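Local coordinates for tyrosine--tRNA ligase (Aeropyrum pernix, PDB 2CYA), which probably catalyses the ATP-dependent activation of tyrosine and its transfer to the acceptor end of tRNA(Tyr), at residues Ile164-Met176 / Gln187-Glu199. Sequence-based numbering, arbitrary orientation.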
loop_
_atom_site.group_PDB
_atom_site.type_symbol
_atom_site.label_atom_id
_atom_site.label_comp_id
_atom_site.label_asym_id
_atom_site.label_seq_id
_atom_site.Cartn_x
_atom_site.Cartn_y
_atom_site.Cartn_z
ATOM N N ILE A 164 -3.206 -5.178 -1.633
ATOM C CA ILE A 164 -2.617 -4.545 -0.461
ATOM C C ILE A 164 -2.957 -5.317 0.825
ATOM O O ILE A 164 -2.140 -5.390 1.740
ATOM C CB ILE A 164 -3.098 -3.079 -0.341
ATOM C CG1 ILE A 164 -2.495 -2.250 -1.480
ATOM C CG2 ILE A 164 -2.659 -2.468 0.964
ATOM C CD1 ILE A 164 -2.859 -0.765 -1.408
ATOM N N TYR A 165 -4.153 -5.904 0.860
ATOM C CA TYR A 165 -4.652 -6.654 2.020
ATOM C C TYR A 165 -3.578 -7.599 2.565
ATOM O O TYR A 165 -3.100 -7.421 3.672
ATOM C CB TYR A 165 -5.932 -7.418 1.618
ATOM C CG TYR A 165 -6.669 -8.105 2.742
ATOM C CD1 TYR A 165 -7.873 -7.605 3.212
ATOM C CD2 TYR A 165 -6.166 -9.276 3.326
ATOM C CE1 TYR A 165 -8.575 -8.255 4.239
ATOM C CE2 TYR A 165 -6.850 -9.928 4.350
ATOM C CZ TYR A 165 -8.054 -9.414 4.801
ATOM O OH TYR A 165 -8.730 -10.052 5.823
ATOM N N PRO A 166 -3.154 -8.592 1.768
ATOM C CA PRO A 166 -2.125 -9.578 2.156
ATOM C C PRO A 166 -0.812 -8.916 2.579
ATOM O O PRO A 166 -0.132 -9.369 3.512
ATOM C CB PRO A 166 -1.928 -10.399 0.882
ATOM C CG PRO A 166 -3.199 -10.207 0.123
ATOM C CD PRO A 166 -3.586 -8.794 0.372
ATOM N N LEU A 167 -0.435 -7.868 1.858
ATOM C CA LEU A 167 0.791 -7.138 2.144
ATOM C C LEU A 167 0.687 -6.602 3.577
ATOM O O LEU A 167 1.630 -6.695 4.357
ATOM C CB LEU A 167 0.955 -5.983 1.143
ATOM C CG LEU A 167 1.875 -6.115 -0.089
ATOM C CD1 LEU A 167 2.079 -7.555 -0.477
ATOM C CD2 LEU A 167 1.296 -5.281 -1.262
ATOM N N MET A 168 -0.475 -6.062 3.913
ATOM C CA MET A 168 -0.711 -5.533 5.255
ATOM C C MET A 168 -0.778 -6.657 6.287
ATOM O O MET A 168 -0.312 -6.493 7.413
ATOM C CB MET A 168 -2.020 -4.735 5.293
ATOM C CG MET A 168 -1.891 -3.335 4.660
ATOM S SD MET A 168 -3.474 -2.496 4.604
ATOM C CE MET A 168 -3.785 -2.283 6.414
ATOM N N GLN A 169 -1.369 -7.788 5.902
ATOM C CA GLN A 169 -1.489 -8.923 6.810
ATOM C C GLN A 169 -0.095 -9.380 7.220
ATOM O O GLN A 169 0.205 -9.488 8.413
ATOM C CB GLN A 169 -2.275 -10.061 6.144
ATOM C CG GLN A 169 -2.593 -11.212 7.103
ATOM C CD GLN A 169 -3.854 -11.980 6.713
ATOM O OE1 GLN A 169 -4.375 -11.831 5.598
ATOM N NE2 GLN A 169 -4.352 -12.806 7.635
ATOM N N VAL A 170 0.771 -9.607 6.237
ATOM C CA VAL A 170 2.146 -10.024 6.508
ATOM C C VAL A 170 2.879 -8.943 7.327
ATOM O O VAL A 170 3.632 -9.250 8.259
ATOM C CB VAL A 170 2.914 -10.263 5.184
ATOM C CG1 VAL A 170 4.376 -10.534 5.463
ATOM C CG2 VAL A 170 2.292 -11.430 4.424
ATOM N N SER A 171 2.657 -7.674 6.992
ATOM C CA SER A 171 3.334 -6.613 7.711
ATOM C C SER A 171 2.885 -6.510 9.159
ATOM O O SER A 171 3.661 -6.092 10.008
ATOM C CB SER A 171 3.136 -5.269 6.999
ATOM O OG SER A 171 3.705 -5.319 5.703
ATOM N N ASP A 172 1.625 -6.855 9.426
ATOM C CA ASP A 172 1.093 -6.831 10.786
ATOM C C ASP A 172 1.915 -7.808 11.631
ATOM O O ASP A 172 2.310 -7.494 12.756
ATOM C CB ASP A 172 -0.371 -7.299 10.832
ATOM C CG ASP A 172 -1.336 -6.330 10.179
ATOM O OD1 ASP A 172 -1.006 -5.137 10.035
ATOM O OD2 ASP A 172 -2.451 -6.762 9.829
ATOM N N ILE A 173 2.134 -9.003 11.077
ATOM C CA ILE A 173 2.898 -10.061 11.741
ATOM C C ILE A 173 4.331 -9.601 11.995
ATOM O O ILE A 173 4.827 -9.720 13.110
ATOM C CB ILE A 173 2.903 -11.371 10.873
ATOM C CG1 ILE A 173 1.492 -11.976 10.859
ATOM C CG2 ILE A 173 3.925 -12.386 11.403
ATOM C CD1 ILE A 173 1.290 -13.033 9.778
ATOM N N PHE A 174 5.000 -9.060 10.979
ATOM C CA PHE A 174 6.383 -8.622 11.188
ATOM C C PHE A 174 6.455 -7.411 12.124
ATOM O O PHE A 174 7.297 -7.361 13.030
ATOM C CB PHE A 174 7.080 -8.269 9.859
ATOM C CG PHE A 174 7.188 -9.424 8.873
ATOM C CD1 PHE A 174 7.322 -10.743 9.312
ATOM C CD2 PHE A 174 7.231 -9.169 7.496
ATOM C CE1 PHE A 174 7.501 -11.784 8.406
ATOM C CE2 PHE A 174 7.409 -10.206 6.569
ATOM C CZ PHE A 174 7.544 -11.515 7.016
ATOM N N TYR A 175 5.575 -6.437 11.914
ATOM C CA TYR A 175 5.580 -5.241 12.749
ATOM C C TYR A 175 5.436 -5.595 14.232
ATOM O O TYR A 175 6.100 -5.000 15.078
ATOM C CB TYR A 175 4.447 -4.301 12.344
ATOM C CG TYR A 175 4.426 -3.004 13.123
ATOM C CD1 TYR A 175 5.218 -1.916 12.735
ATOM C CD2 TYR A 175 3.596 -2.853 14.237
ATOM C CE1 TYR A 175 5.173 -0.700 13.444
ATOM C CE2 TYR A 175 3.547 -1.652 14.947
ATOM C CZ TYR A 175 4.337 -0.581 14.545
ATOM O OH TYR A 175 4.291 0.601 15.258
ATOM N N MET A 176 4.568 -6.556 14.548
ATOM C CA MET A 176 4.369 -6.971 15.943
ATOM C C MET A 176 5.431 -7.944 16.437
ATOM O O MET A 176 5.328 -8.494 17.539
ATOM C CB MET A 176 2.974 -7.554 16.127
ATOM C CG MET A 176 1.887 -6.498 15.963
ATOM S SD MET A 176 0.233 -7.103 16.289
ATOM C CE MET A 176 -0.224 -7.507 14.707
ATOM N N GLN A 187 -6.660 -18.134 6.541
ATOM C CA GLN A 187 -5.527 -17.203 6.603
ATOM C C GLN A 187 -4.252 -17.881 6.111
ATOM O O GLN A 187 -3.214 -17.236 6.033
ATOM C CB GLN A 187 -5.238 -16.744 8.044
ATOM C CG GLN A 187 -6.420 -16.314 8.865
ATOM C CD GLN A 187 -6.779 -14.865 8.658
ATOM O OE1 GLN A 187 -6.979 -14.422 7.524
ATOM N NE2 GLN A 187 -6.871 -14.109 9.762
ATOM N N ARG A 188 -4.321 -19.173 5.788
ATOM C CA ARG A 188 -3.111 -19.901 5.402
ATOM C C ARG A 188 -2.317 -19.284 4.271
ATOM O O ARG A 188 -1.094 -19.239 4.326
ATOM C CB ARG A 188 -3.434 -21.359 5.059
ATOM C CG ARG A 188 -4.188 -21.528 3.754
ATOM C CD ARG A 188 -4.975 -22.836 3.703
ATOM N NE ARG A 188 -6.026 -22.768 2.682
ATOM C CZ ARG A 188 -5.799 -22.590 1.382
ATOM N NH1 ARG A 188 -4.552 -22.465 0.928
ATOM N NH2 ARG A 188 -6.820 -22.531 0.532
ATOM N N LYS A 189 -2.989 -18.807 3.233
ATOM C CA LYS A 189 -2.240 -18.228 2.129
ATOM C C LYS A 189 -1.442 -16.995 2.556
ATOM O O LYS A 189 -0.284 -16.844 2.187
ATOM C CB LYS A 189 -3.175 -17.914 0.969
ATOM C CG LYS A 189 -3.535 -19.147 0.141
ATOM C CD LYS A 189 -4.462 -18.776 -1.013
ATOM C CE LYS A 189 -4.682 -19.957 -1.955
ATOM N NZ LYS A 189 -5.646 -19.617 -3.045
ATOM N N ALA A 190 -2.038 -16.124 3.361
ATOM C CA ALA A 190 -1.310 -14.940 3.810
ATOM C C ALA A 190 -0.128 -15.386 4.668
ATOM O O ALA A 190 0.967 -14.828 4.573
ATOM C CB ALA A 190 -2.221 -14.033 4.616
ATOM N N HIS A 191 -0.349 -16.399 5.503
ATOM C CA HIS A 191 0.717 -16.886 6.372
ATOM C C HIS A 191 1.880 -17.512 5.609
ATOM O O HIS A 191 3.034 -17.366 6.019
ATOM C CB HIS A 191 0.152 -17.868 7.403
ATOM C CG HIS A 191 -0.746 -17.218 8.409
ATOM N ND1 HIS A 191 -1.516 -17.937 9.298
ATOM C CD2 HIS A 191 -1.010 -15.910 8.653
ATOM C CE1 HIS A 191 -2.215 -17.101 10.045
ATOM N NE2 HIS A 191 -1.928 -15.865 9.674
ATOM N N MET A 192 1.588 -18.203 4.509
ATOM C CA MET A 192 2.656 -18.800 3.709
ATOM C C MET A 192 3.484 -17.700 3.056
ATOM O O MET A 192 4.692 -17.812 2.939
ATOM C CB MET A 192 2.090 -19.737 2.625
ATOM C CG MET A 192 1.402 -20.983 3.206
ATOM S SD MET A 192 2.464 -21.831 4.428
ATOM C CE MET A 192 3.469 -22.826 3.300
ATOM N N LEU A 193 2.822 -16.635 2.622
ATOM C CA LEU A 193 3.531 -15.518 2.013
ATOM C C LEU A 193 4.448 -14.901 3.066
ATOM O O LEU A 193 5.580 -14.502 2.767
ATOM C CB LEU A 193 2.525 -14.462 1.541
ATOM C CG LEU A 193 3.144 -13.167 1.005
ATOM C CD1 LEU A 193 4.095 -13.495 -0.154
ATOM C CD2 LEU A 193 2.038 -12.222 0.570
ATOM N N ALA A 194 3.966 -14.803 4.305
ATOM C CA ALA A 194 4.798 -14.204 5.365
ATOM C C ALA A 194 6.042 -15.063 5.580
ATOM O O ALA A 194 7.161 -14.552 5.692
ATOM C CB ALA A 194 4.012 -14.104 6.675
ATOM N N ARG A 195 5.842 -16.378 5.633
ATOM C CA ARG A 195 6.954 -17.310 5.845
ATOM C C ARG A 195 7.929 -17.284 4.679
ATOM O O ARG A 195 9.136 -17.396 4.875
ATOM C CB ARG A 195 6.429 -18.743 6.032
ATOM C CG ARG A 195 5.721 -18.980 7.366
ATOM C CD ARG A 195 5.089 -20.372 7.409
ATOM N NE ARG A 195 6.058 -21.447 7.180
ATOM C CZ ARG A 195 6.935 -21.879 8.078
ATOM N NH1 ARG A 195 6.991 -21.337 9.301
ATOM N NH2 ARG A 195 7.767 -22.856 7.751
ATOM N N ASP A 196 7.406 -17.140 3.465
ATOM C CA ASP A 196 8.264 -17.128 2.277
ATOM C C ASP A 196 9.072 -15.857 2.147
ATOM O O ASP A 196 10.056 -15.821 1.426
ATOM C CB ASP A 196 7.439 -17.261 1.000
ATOM C CG ASP A 196 7.083 -18.688 0.684
ATOM O OD1 ASP A 196 7.658 -19.591 1.327
ATOM O OD2 ASP A 196 6.237 -18.899 -0.208
ATOM N N VAL A 197 8.652 -14.818 2.858
ATOM C CA VAL A 197 9.287 -13.521 2.768
ATOM C C VAL A 197 10.134 -13.099 3.958
ATOM O O VAL A 197 11.058 -12.294 3.814
ATOM C CB VAL A 197 8.170 -12.467 2.492
ATOM C CG1 VAL A 197 8.533 -11.112 3.053
ATOM C CG2 VAL A 197 7.919 -12.397 1.004
ATOM N N ALA A 198 9.835 -13.655 5.123
ATOM C CA ALA A 198 10.529 -13.299 6.360
ATOM C C ALA A 198 12.066 -13.224 6.327
ATOM O O ALA A 198 12.649 -12.232 6.763
ATOM C CB ALA A 198 10.081 -14.245 7.483
ATOM N N GLU A 199 12.724 -14.269 5.837
ATOM C CA GLU A 199 14.194 -14.272 5.818
ATOM C C GLU A 199 14.765 -13.213 4.862
ATOM O O GLU A 199 15.757 -12.561 5.176
ATOM C CB GLU A 199 14.718 -15.688 5.511
ATOM C CG GLU A 199 14.440 -16.658 6.672
ATOM C CD GLU A 199 14.840 -18.111 6.400
ATOM O OE1 GLU A 199 15.448 -18.404 5.343
ATOM O OE2 GLU A 199 14.546 -18.964 7.269
HETATM O O HOH W 1 -2.959 -13.338 10.393
HETATM O O HOH W 2 -5.877 -13.991 5.303
#
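Gln169 crosses from helix 161-175 to Gln187, just before helix 188-198, and Ala190 in its first turn. Its CG lies anti to the backbone N (chi1 -173°), and the extended chain carries the amide over the methyl of Ala190. Followed outward from CB, CG lies 3.8 Å from Ala190 CB, CD 3.4 Å and OE1 3.2 Å from the same methyl. At the tip the amide divides its work: OE1 accepts a hydrogen bond from a water that also donates to Gln187 OE1, while NE2 donates to Gln187 OE1 at 3.1 Å. That bond is nearly straight at the hydrogen (166°), and the acceptor lies in the plane of the Gln169 amide, yet the donor stands above the Gln187 carbonyl plane. NE2 also donates to a second water, which bonds His191 NE2; His191 ND1 is hydrogen-bonded to His210 NE2.

Beyond this polar end, the axes of 164-175 and 188-198 pass 9.0 Å apart at -60°; Ala190 and Ala194, with only a methyl each, leave room for Gln169 and Val170. Val170 sets CG1 3.8 Å from Ala194 CB and CG2 against Leu193. Phe174, long and flat, turns its edge to Ala194 O and Val197 CG1.

Shortened to an alanine, Gln169 would probably deprive Gln187 OE1 of this donor and each water of one partner. Both glutamines are predicted tyrosine-binding residues, so their bond probably helps position two pocket amides at the polar end of an otherwise apolar helix interface in the class I Rossmann-type catalytic domain.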